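Side-chain contacts in salt-tolerant glutaminase (Micrococcus luteus, PDB 3AGD), which probably catalyses the hydrolysis of L-glutamine to L-glutamate and ammonium, as a salt-tolerant member of the glutaminase family: residues P6-L9 against A10-T14; R78-A81 against A82-Q86; A230-V233 against V234-T238; R290-L293 against A294-L298. All coordinates share one frame; numbering follows the deposited sequence.

In the fold
Contacts 1, 3 and 4 each lie within one helix, while contact 2 spans the joint between helices 67-78 and 80-84. Contact 3 is buried, its centre about 7 Å from the centre of the chain, and contact 4 is also largely covered; contact 1 is partly buried and contact 2 lies at the surface, across the chain's centre from contact 1. Helices 4-16 and 289-301, carrying contacts 1 and 4, pack directly on one another. Contacts 2 and 3 meet through the Asp84-Arg232 salt bridge. Apolar branches and a serine hydroxyl bonded to the carbonyl four residues back mark contact 3, arginine chains contact 4, a tyrosine-leucine pair contact 1, and a bridging water contact 2.

Contact 1 of 4, residues P6-L9 against A10-T14; sequences PDYL and ASLVT
Tyr8 and Leu12, one turn apart on helix 4-16, supply the side-chain packing of this contact. The two run alongside each other and point the same way, each with CG anti to its own backbone N (chi1 163° for Tyr8, -171° for Leu12). Leu12 CD2 does most of the touching: it lies 4.0 Å from Tyr8 CE2 and 3.7 Å from Tyr8 OH, coming obliquely to the outer end of the ring. The second branch is looser, with Leu12 CD1 4.1 Å from Tyr8 OH. The phenol oxygen is therefore flanked by methyl groups on this side, while its hydrogen-bonding partner is the carboxylate of Asp301.

Beneath the side chains runs an unbroken ladder of i to i+4 backbone bonds. Ala10 N donates to Pro6 O, Ser11 N to Asp7 O at 2.9 Å, and Leu12 N to Tyr8 O. Val13 N to Leu9 O is the shortest, at 2.8 Å, and there Val13 CG2 also comes within 3.2 Å of Leu9 O. Ser11 OG lies 3.0 Å from Asp7 O.

The charged member is Asp7, whose carboxylate leaves the helix to meet Arg2 and, across the subunit interface, Arg431 of the second subunit. Elsewhere the helix packs on the glutaminase domain: Tyr8 and Leu9 rest on Leu298 of helix 289-301, Tyr8 also meets the Phe302 ring, Pro6 and Ala10 touch strand 50-54, and Leu9 with Val13 reaches strand 40-44, laying the helix over that edge of the antiparallel sheet.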
loop_
_atom_site.group_PDB
_atom_site.type_symbol
_atom_site.label_atom_id
_atom_site.label_comp_id
_atom_site.label_asym_id
_atom_site.label_seq_id
_atom_site.Cartn_x
_atom_site.Cartn_y
_atom_site.Cartn_z
ATOM N N PRO A 6 -17.662 12.704 11.096
ATOM C CA PRO A 6 -17.300 13.826 11.969
ATOM C C PRO A 6 -17.722 13.533 13.412
ATOM O O PRO A 6 -17.069 13.968 14.362
ATOM C CB PRO A 6 -18.079 14.993 11.369
ATOM C CG PRO A 6 -18.101 14.656 9.916
ATOM C CD PRO A 6 -18.437 13.180 9.938
ATOM N N ASP A 7 -18.822 12.797 13.563
ATOM C CA ASP A 7 -19.328 12.425 14.881
ATOM C C ASP A 7 -18.369 11.424 15.515
ATOM O O ASP A 7 -18.108 11.467 16.719
ATOM C CB ASP A 7 -20.727 11.819 14.760
ATOM C CG ASP A 7 -21.795 12.866 14.483
ATOM O OD1 ASP A 7 -22.950 12.479 14.205
ATOM O OD2 ASP A 7 -21.483 14.075 14.552
ATOM N N TYR A 8 -17.850 10.518 14.692
ATOM C CA TYR A 8 -16.891 9.532 15.164
ATOM C C TYR A 8 -15.676 10.270 15.723
ATOM O O TYR A 8 -15.196 9.972 16.816
ATOM C CB TYR A 8 -16.429 8.634 14.017
ATOM C CG TYR A 8 -15.157 7.891 14.351
ATOM C CD1 TYR A 8 -15.187 6.730 15.121
ATOM C CD2 TYR A 8 -13.916 8.399 13.970
ATOM C CE1 TYR A 8 -14.010 6.098 15.510
ATOM C CE2 TYR A 8 -12.734 7.776 14.355
ATOM C CZ TYR A 8 -12.788 6.629 15.127
ATOM O OH TYR A 8 -11.621 6.034 15.540
ATOM N N LEU A 9 -15.176 11.231 14.952
ATOM C CA LEU A 9 -14.015 12.010 15.363
ATOM C C LEU A 9 -14.299 12.772 16.652
ATOM O O LEU A 9 -13.468 12.793 17.562
ATOM C CB LEU A 9 -13.608 12.986 14.253
ATOM C CG LEU A 9 -13.104 12.343 12.950
ATOM C CD1 LEU A 9 -12.741 13.427 11.953
ATOM C CD2 LEU A 9 -11.898 11.459 13.236
ATOM N N ALA A 10 -15.476 13.390 16.725
ATOM C CA ALA A 10 -15.869 14.147 17.907
ATOM C C ALA A 10 -15.834 13.245 19.135
ATOM O O ALA A 10 -15.385 13.658 20.203
ATOM C CB ALA A 10 -17.268 14.733 17.718
ATOM N N SER A 11 -16.306 12.010 18.976
ATOM C CA SER A 11 -16.316 11.044 20.073
ATOM C C SER A 11 -14.893 10.632 20.422
ATOM O O SER A 11 -14.544 10.488 21.593
ATOM C CB SER A 11 -17.114 9.797 19.686
ATOM O OG SER A 11 -18.440 10.134 19.334
ATOM N N LEU A 12 -14.073 10.436 19.397
ATOM C CA LEU A 12 -12.687 10.046 19.607
ATOM C C LEU A 12 -11.963 11.132 20.395
ATOM O O LEU A 12 -11.213 10.842 21.324
ATOM C CB LEU A 12 -11.991 9.822 18.266
ATOM C CG LEU A 12 -10.599 9.200 18.389
ATOM C CD1 LEU A 12 -10.723 7.841 19.072
ATOM C CD2 LEU A 12 -9.970 9.059 17.016
ATOM N N VAL A 13 -12.193 12.386 20.020
ATOM C CA VAL A 13 -11.566 13.509 20.707
ATOM C C VAL A 13 -12.013 13.545 22.167
ATOM O O VAL A 13 -11.194 13.706 23.072
ATOM C CB VAL A 13 -11.934 14.845 20.032
ATOM C CG1 VAL A 13 -11.422 16.015 20.864
ATOM C CG2 VAL A 13 -11.337 14.892 18.636
ATOM N N THR A 14 -13.314 13.383 22.392
ATOM C CA THR A 14 -13.861 13.389 23.747
ATOM C C THR A 14 -13.271 12.263 24.586
ATOM O O THR A 14 -12.906 12.465 25.744
ATOM C CB THR A 14 -15.396 13.232 23.741
ATOM O OG1 THR A 14 -15.990 14.381 23.130
ATOM C CG2 THR A 14 -15.927 13.090 25.167
#

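Contact 2 of 4, residues R78-A81 against A82-Q86; sequences RGFA and AVDRQ
Phe80 O receives the backbone N of Asp84 at 2.7 Å, the shortest direct bond between the two segments and nearly straight (N-H...O 166°). The Asp84 side chain folds back over the same turn, with CG beside its own backbone N (chi1 -70°), which brings that carbon to 3.2 Å from Phe80 O. Its OD2 lies at the edge of the Phe80 ring, near the ring plane, and OD1 is engaged in a salt bridge with Arg232 of helix 227-240.

Gly79 joins two helices: with positive phi (88°) it ends helix 67-78, and it is also the N-cap of helix 80-84. At this joint, the first bond is replaced by a water, which donates to Arg78 O at 2.7 Å and accepts from Ala82 N at 3.0 Å. Next comes a weak link, Val83 N to Gly79 O. Arg78 CB meets Ala82 CB at 3.9 Å, and the Val83 CG2 methyl comes to 3.3 Å from the carbonyl oxygen Gly79 O.

Further on, Ala81 O takes a weak bond from Arg85 N and lies over the centre of the Arg85 guanidinium, 3.7 Å from its plane; a bend at chi3 turns the group back over the turn. A positive group above a carbonyl is probably a modest electrostatic gain. The turn thus combines one short bond, a water bridge at its start and two weak backbone bonds.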
loop_
_atom_site.group_PDB
_atom_site.type_symbol
_atom_site.label_atom_id
_atom_site.label_comp_id
_atom_site.label_asym_id
_atom_site.label_seq_id
_atom_site.Cartn_x
_atom_site.Cartn_y
_atom_site.Cartn_z
ATOM N N ARG A 78 14.935 19.775 -8.616
ATOM C CA ARG A 78 16.233 19.302 -9.086
ATOM C C ARG A 78 16.261 17.936 -9.761
ATOM O O ARG A 78 17.265 17.569 -10.365
ATOM C CB ARG A 78 17.214 19.310 -7.908
ATOM C CG ARG A 78 17.304 20.657 -7.200
ATOM C CD ARG A 78 18.078 21.677 -8.026
ATOM N NE ARG A 78 19.513 21.607 -7.777
ATOM C CZ ARG A 78 20.087 21.966 -6.633
ATOM N NH1 ARG A 78 19.357 22.426 -5.630
ATOM N NH2 ARG A 78 21.397 21.861 -6.488
ATOM N N GLY A 79 15.164 17.191 -9.672
ATOM C CA GLY A 79 15.135 15.866 -10.270
ATOM C C GLY A 79 15.661 14.833 -9.283
ATOM O O GLY A 79 16.371 15.174 -8.334
ATOM N N PHE A 80 15.325 13.567 -9.505
ATOM C CA PHE A 80 15.752 12.491 -8.609
ATOM C C PHE A 80 17.256 12.270 -8.464
ATOM O O PHE A 80 17.761 12.117 -7.348
ATOM C CB PHE A 80 15.097 11.172 -9.028
ATOM C CG PHE A 80 13.673 11.043 -8.590
ATOM C CD1 PHE A 80 12.682 11.831 -9.159
ATOM C CD2 PHE A 80 13.327 10.148 -7.580
ATOM C CE1 PHE A 80 11.356 11.735 -8.727
ATOM C CE2 PHE A 80 12.006 10.044 -7.140
ATOM C CZ PHE A 80 11.018 10.838 -7.713
ATOM N N ALA A 81 17.974 12.239 -9.580
ATOM C CA ALA A 81 19.412 12.001 -9.531
ATOM C C ALA A 81 20.139 12.990 -8.628
ATOM O O ALA A 81 20.961 12.599 -7.794
ATOM C CB ALA A 81 19.997 12.045 -10.941
ATOM N N ALA A 82 19.826 14.271 -8.796
ATOM C CA ALA A 82 20.449 15.329 -8.014
ATOM C C ALA A 82 20.143 15.214 -6.525
ATOM O O ALA A 82 21.021 15.406 -5.685
ATOM C CB ALA A 82 19.996 16.694 -8.536
ATOM N N VAL A 83 18.892 14.915 -6.195
ATOM C CA VAL A 83 18.503 14.787 -4.797
ATOM C C VAL A 83 19.067 13.509 -4.182
ATOM O O VAL A 83 19.581 13.528 -3.062
ATOM C CB VAL A 83 16.963 14.786 -4.639
ATOM C CG1 VAL A 83 16.582 14.635 -3.170
ATOM C CG2 VAL A 83 16.388 16.078 -5.195
ATOM N N ASP A 84 18.989 12.404 -4.919
ATOM C CA ASP A 84 19.481 11.134 -4.401
ATOM C C ASP A 84 20.983 11.113 -4.154
ATOM O O ASP A 84 21.471 10.290 -3.384
ATOM C CB ASP A 84 19.074 9.983 -5.323
ATOM C CG ASP A 84 17.582 9.713 -5.280
ATOM O OD1 ASP A 84 16.889 10.341 -4.450
ATOM O OD2 ASP A 84 17.099 8.873 -6.070
ATOM N N ARG A 85 21.715 12.018 -4.797
ATOM C CA ARG A 85 23.155 12.095 -4.592
ATOM C C ARG A 85 23.453 12.724 -3.230
ATOM O O ARG A 85 24.525 12.508 -2.668
ATOM C CB ARG A 85 23.826 12.944 -5.683
ATOM C CG ARG A 85 24.185 12.206 -6.967
ATOM C CD ARG A 85 25.169 13.027 -7.817
ATOM N NE ARG A 85 24.534 14.131 -8.539
ATOM C CZ ARG A 85 23.897 14.004 -9.704
ATOM N NH1 ARG A 85 23.809 12.816 -10.293
ATOM N NH2 ARG A 85 23.341 15.063 -10.278
ATOM N N GLN A 86 22.502 13.492 -2.699
ATOM C CA GLN A 86 22.694 14.174 -1.415
ATOM C C GLN A 86 21.803 13.667 -0.285
ATOM O O GLN A 86 22.051 13.961 0.887
ATOM C CB GLN A 86 22.448 15.681 -1.573
ATOM C CG GLN A 86 23.266 16.379 -2.653
ATOM C CD GLN A 86 24.758 16.415 -2.355
ATOM O OE1 GLN A 86 25.516 17.093 -3.045
ATOM N NE2 GLN A 86 25.184 15.685 -1.332
HETATM O O HOH W 1 18.571 15.354 -11.296
#

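Contact 3 of 4, residues A230-V233 against V234-T238; sequences ARRV and VSVMT
A serine hydroxyl bonded to the carbonyl four residues back marks this stretch of helix 227-240: Ser235 OG donates to Arg231 O at 2.9 Å, and the backbone N of Ser235 reaches the same oxygen, Arg231 O, at 3.0 Å. The two donors come from opposite faces of the carbonyl plane, so Arg231 O is held by two bonds. Placing OG beside the backbone N, anti to the carbonyl carbon (chi1 -73°), is what turns the hydroxyl back along the helix and satisfies it within a buried setting. Thr238, three residues later, repeats the pattern, its OG1 donating to Val234 O at 2.7 Å opposite the Thr238 N bond.

Beside these bonds the side-chain packing is apolar. Val233 CG1 sits 4.2 Å from Met237 SD. Val236 CG2 meets Arg232 CD at 3.9 Å where the two side chains cross obliquely.

The helix lies within the glutaminase domain, whose family belongs to the beta-lactamase clan, and packs on two of its helices. Val233 and Val236 face helix 67-78, and Val233, Val234 and Met237 lean on Leu211 of helix 201-212. The Met237 side chain is about 10 Å from that of Ser64, which binds L-glutamate in another structure of this protein.

Arg232 curls, bent at chi2 and chi3, and its NH1 reaches both Asp84 and the hydroxyl of Tyr71. On another side of the helix Val234, Ser235 and Thr238 pack against Met307 of the second subunit.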
loop_
_atom_site.group_PDB
_atom_site.type_symbol
_atom_site.label_atom_id
_atom_site.label_comp_id
_atom_site.label_asym_id
_atom_site.label_seq_id
_atom_site.Cartn_x
_atom_site.Cartn_y
_atom_site.Cartn_z
ATOM N N ALA A 230 5.234 11.923 -5.440
ATOM C CA ALA A 230 4.366 11.670 -4.299
ATOM C C ALA A 230 4.664 10.287 -3.714
ATOM O O ALA A 230 4.760 10.125 -2.498
ATOM C CB ALA A 230 2.908 11.761 -4.725
ATOM N N ARG A 231 4.826 9.302 -4.592
ATOM C CA ARG A 231 5.105 7.930 -4.175
ATOM C C ARG A 231 6.410 7.814 -3.394
ATOM O O ARG A 231 6.497 7.064 -2.421
ATOM C CB ARG A 231 5.168 7.007 -5.395
ATOM C CG ARG A 231 3.836 6.402 -5.820
ATOM C CD ARG A 231 4.043 5.503 -7.033
ATOM N NE ARG A 231 5.415 5.003 -7.070
ATOM C CZ ARG A 231 6.235 5.131 -8.109
ATOM N NH1 ARG A 231 5.823 5.736 -9.216
ATOM N NH2 ARG A 231 7.480 4.683 -8.030
ATOM N N ARG A 232 7.425 8.547 -3.836
ATOM C CA ARG A 232 8.722 8.526 -3.176
ATOM C C ARG A 232 8.601 9.126 -1.782
ATOM O O ARG A 232 9.187 8.627 -0.822
ATOM C CB ARG A 232 9.747 9.320 -4.002
ATOM C CG ARG A 232 11.019 9.720 -3.241
ATOM C CD ARG A 232 11.848 8.526 -2.784
ATOM N NE ARG A 232 12.646 7.932 -3.854
ATOM C CZ ARG A 232 13.749 8.474 -4.372
ATOM N NH1 ARG A 232 14.206 9.638 -3.924
ATOM N NH2 ARG A 232 14.405 7.845 -5.336
ATOM N N VAL A 233 7.828 10.198 -1.676
ATOM C CA VAL A 233 7.655 10.874 -0.400
ATOM C C VAL A 233 6.935 9.991 0.608
ATOM O O VAL A 233 7.379 9.836 1.749
ATOM C CB VAL A 233 6.877 12.194 -0.580
ATOM C CG1 VAL A 233 6.562 12.807 0.774
ATOM C CG2 VAL A 233 7.707 13.167 -1.419
ATOM N N VAL A 234 5.827 9.395 0.190
ATOM C CA VAL A 234 5.092 8.546 1.107
ATOM C C VAL A 234 5.905 7.301 1.464
ATOM O O VAL A 234 5.785 6.790 2.573
ATOM C CB VAL A 234 3.721 8.171 0.528
ATOM C CG1 VAL A 234 2.932 7.359 1.543
ATOM C CG2 VAL A 234 2.957 9.450 0.162
ATOM N N SER A 235 6.740 6.823 0.541
ATOM C CA SER A 235 7.578 5.655 0.828
ATOM C C SER A 235 8.555 6.002 1.949
ATOM O O SER A 235 8.708 5.251 2.910
ATOM C CB SER A 235 8.376 5.215 -0.412
ATOM O OG SER A 235 7.549 4.592 -1.382
ATOM N N VAL A 236 9.204 7.154 1.825
ATOM C CA VAL A 236 10.171 7.604 2.826
ATOM C C VAL A 236 9.513 7.857 4.188
ATOM O O VAL A 236 10.121 7.613 5.234
ATOM C CB VAL A 236 10.894 8.871 2.327
ATOM C CG1 VAL A 236 11.779 9.455 3.420
ATOM C CG2 VAL A 236 11.732 8.516 1.107
ATOM N N MET A 237 8.273 8.342 4.172
ATOM C CA MET A 237 7.526 8.585 5.405
ATOM C C MET A 237 7.270 7.235 6.075
ATOM O O MET A 237 7.415 7.077 7.287
ATOM C CB MET A 237 6.178 9.256 5.098
ATOM C CG MET A 237 6.234 10.752 4.830
ATOM S SD MET A 237 4.619 11.391 4.277
ATOM C CE MET A 237 3.662 11.264 5.789
ATOM N N THR A 238 6.883 6.260 5.265
ATOM C CA THR A 238 6.592 4.924 5.756
ATOM C C THR A 238 7.802 4.317 6.461
ATOM O O THR A 238 7.707 3.878 7.606
ATOM C CB THR A 238 6.167 4.002 4.590
ATOM O OG1 THR A 238 5.017 4.558 3.940
ATOM C CG2 THR A 238 5.822 2.606 5.100
#

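Contact 4 of 4, residues R290-L293 against A294-L298; sequences RGVL and ACRRL
Arg296 and Val292 lie side by side one turn apart on helix 289-301, the helix that packs against strand 40-44 of the antiparallel sheet of the glutaminase domain. From its start, Arg296 CB sits 3.6 Å from Leu293 O, and CG, which is set beside the backbone N (chi1 -67°), is equally far from Val292 O. From CG the chain runs extended through CD to NE, which carries Arg296 NE alongside the valine, 3.8 Å from Val292 CG1. That methyl approaches the guanidinium obliquely. At the tip, NH2 makes a weak hydrogen bond to Ala246 O, while Trp249 of helix 249-252 and Val253 pack against the side chain.

Arg297, next along the chain, behaves differently. It is bent at chi2 and chi3; NE is salt-bridged to Asp301 at the end of its own helix, and NH1 to Glu15 of helix 4-16, where the chain also touches Leu12 and Leu16. Asp301 therefore ties this arginine to the C-terminal turn of the helix that carries it.

The backbone holds the turn with regular bonds, Arg296 N to Val292 O and Arg297 N to Leu293 O both at 3.1 Å, and a longer Cys295 N to Gly291 O at 3.3 Å. Cys295 SG comes to 3.5 Å from Gly291 O. The shortest of the set runs from Ala294 N to Arg290 O, and the methyl carbon of the same alanine, Ala294 CB, lies 3.2 Å from Arg290 O.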
loop_
_atom_site.group_PDB
_atom_site.type_symbol
_atom_site.label_atom_id
_atom_site.label_comp_id
_atom_site.label_asym_id
_atom_site.label_seq_id
_atom_site.Cartn_x
_atom_site.Cartn_y
_atom_site.Cartn_z
ATOM N N ARG A 290 -1.285 12.086 22.150
ATOM C CA ARG A 290 -2.651 11.803 21.702
ATOM C C ARG A 290 -2.732 11.772 20.185
ATOM O O ARG A 290 -3.601 11.109 19.624
ATOM C CB ARG A 290 -3.624 12.867 22.188
ATOM C CG ARG A 290 -3.822 12.981 23.673
ATOM C CD ARG A 290 -4.127 14.437 23.934
ATOM N NE ARG A 290 -5.076 14.667 25.003
ATOM C CZ ARG A 290 -5.478 15.878 25.370
ATOM N NH1 ARG A 290 -5.002 16.952 24.746
ATOM N NH2 ARG A 290 -6.354 16.013 26.350
ATOM N N GLY A 291 -1.855 12.526 19.531
ATOM C CA GLY A 291 -1.845 12.563 18.079
ATOM C C GLY A 291 -1.514 11.196 17.520
ATOM O O GLY A 291 -2.125 10.734 16.558
ATOM N N VAL A 292 -0.530 10.545 18.130
ATOM C CA VAL A 292 -0.119 9.218 17.705
ATOM C C VAL A 292 -1.213 8.216 18.080
ATOM O O VAL A 292 -1.595 7.362 17.279
ATOM C CB VAL A 292 1.222 8.823 18.377
ATOM C CG1 VAL A 292 1.396 7.317 18.379
ATOM C CG2 VAL A 292 2.379 9.476 17.631
ATOM N N LEU A 293 -1.727 8.338 19.298
ATOM C CA LEU A 293 -2.771 7.439 19.770
ATOM C C LEU A 293 -4.008 7.520 18.880
ATOM O O LEU A 293 -4.679 6.515 18.646
ATOM C CB LEU A 293 -3.136 7.777 21.216
ATOM C CG LEU A 293 -4.151 6.853 21.892
ATOM C CD1 LEU A 293 -3.683 5.403 21.806
ATOM C CD2 LEU A 293 -4.323 7.278 23.346
ATOM N N ALA A 294 -4.304 8.718 18.384
ATOM C CA ALA A 294 -5.451 8.914 17.505
ATOM C C ALA A 294 -5.234 8.176 16.182
ATOM O O ALA A 294 -6.175 7.626 15.612
ATOM C CB ALA A 294 -5.672 10.408 17.250
ATOM N N CYS A 295 -3.996 8.163 15.691
ATOM C CA CYS A 295 -3.699 7.465 14.441
ATOM C C CYS A 295 -3.864 5.950 14.616
ATOM O O CYS A 295 -4.337 5.262 13.706
ATOM C CB CYS A 295 -2.281 7.796 13.965
ATOM S SG CYS A 295 -2.097 9.489 13.322
ATOM N N ARG A 296 -3.482 5.433 15.784
ATOM C CA ARG A 296 -3.622 4.005 16.063
ATOM C C ARG A 296 -5.107 3.643 16.084
ATOM O O ARG A 296 -5.506 2.604 15.564
ATOM C CB ARG A 296 -2.984 3.647 17.412
ATOM C CG ARG A 296 -1.460 3.789 17.453
ATOM C CD ARG A 296 -0.918 3.372 18.813
ATOM N NE ARG A 296 0.505 3.665 18.985
ATOM C CZ ARG A 296 1.501 2.972 18.434
ATOM N NH1 ARG A 296 1.251 1.926 17.657
ATOM N NH2 ARG A 296 2.756 3.325 18.677
ATOM N N ARG A 297 -5.924 4.511 16.679
ATOM C CA ARG A 297 -7.362 4.272 16.746
ATOM C C ARG A 297 -8.024 4.391 15.371
ATOM O O ARG A 297 -8.939 3.633 15.056
ATOM C CB ARG A 297 -8.023 5.243 17.733
ATOM C CG ARG A 297 -7.886 4.838 19.199
ATOM C CD ARG A 297 -8.711 3.584 19.507
ATOM N NE ARG A 297 -10.156 3.831 19.495
ATOM C CZ ARG A 297 -10.840 4.346 20.514
ATOM N NH1 ARG A 297 -10.218 4.673 21.640
ATOM N NH2 ARG A 297 -12.150 4.542 20.409
ATOM N N LEU A 298 -7.573 5.339 14.554
ATOM C CA LEU A 298 -8.147 5.499 13.220
ATOM C C LEU A 298 -7.888 4.234 12.409
ATOM O O LEU A 298 -8.764 3.746 11.699
ATOM C CB LEU A 298 -7.530 6.702 12.505
ATOM C CG LEU A 298 -7.952 8.096 12.971
ATOM C CD1 LEU A 298 -7.166 9.149 12.207
ATOM C CD2 LEU A 298 -9.441 8.280 12.742
#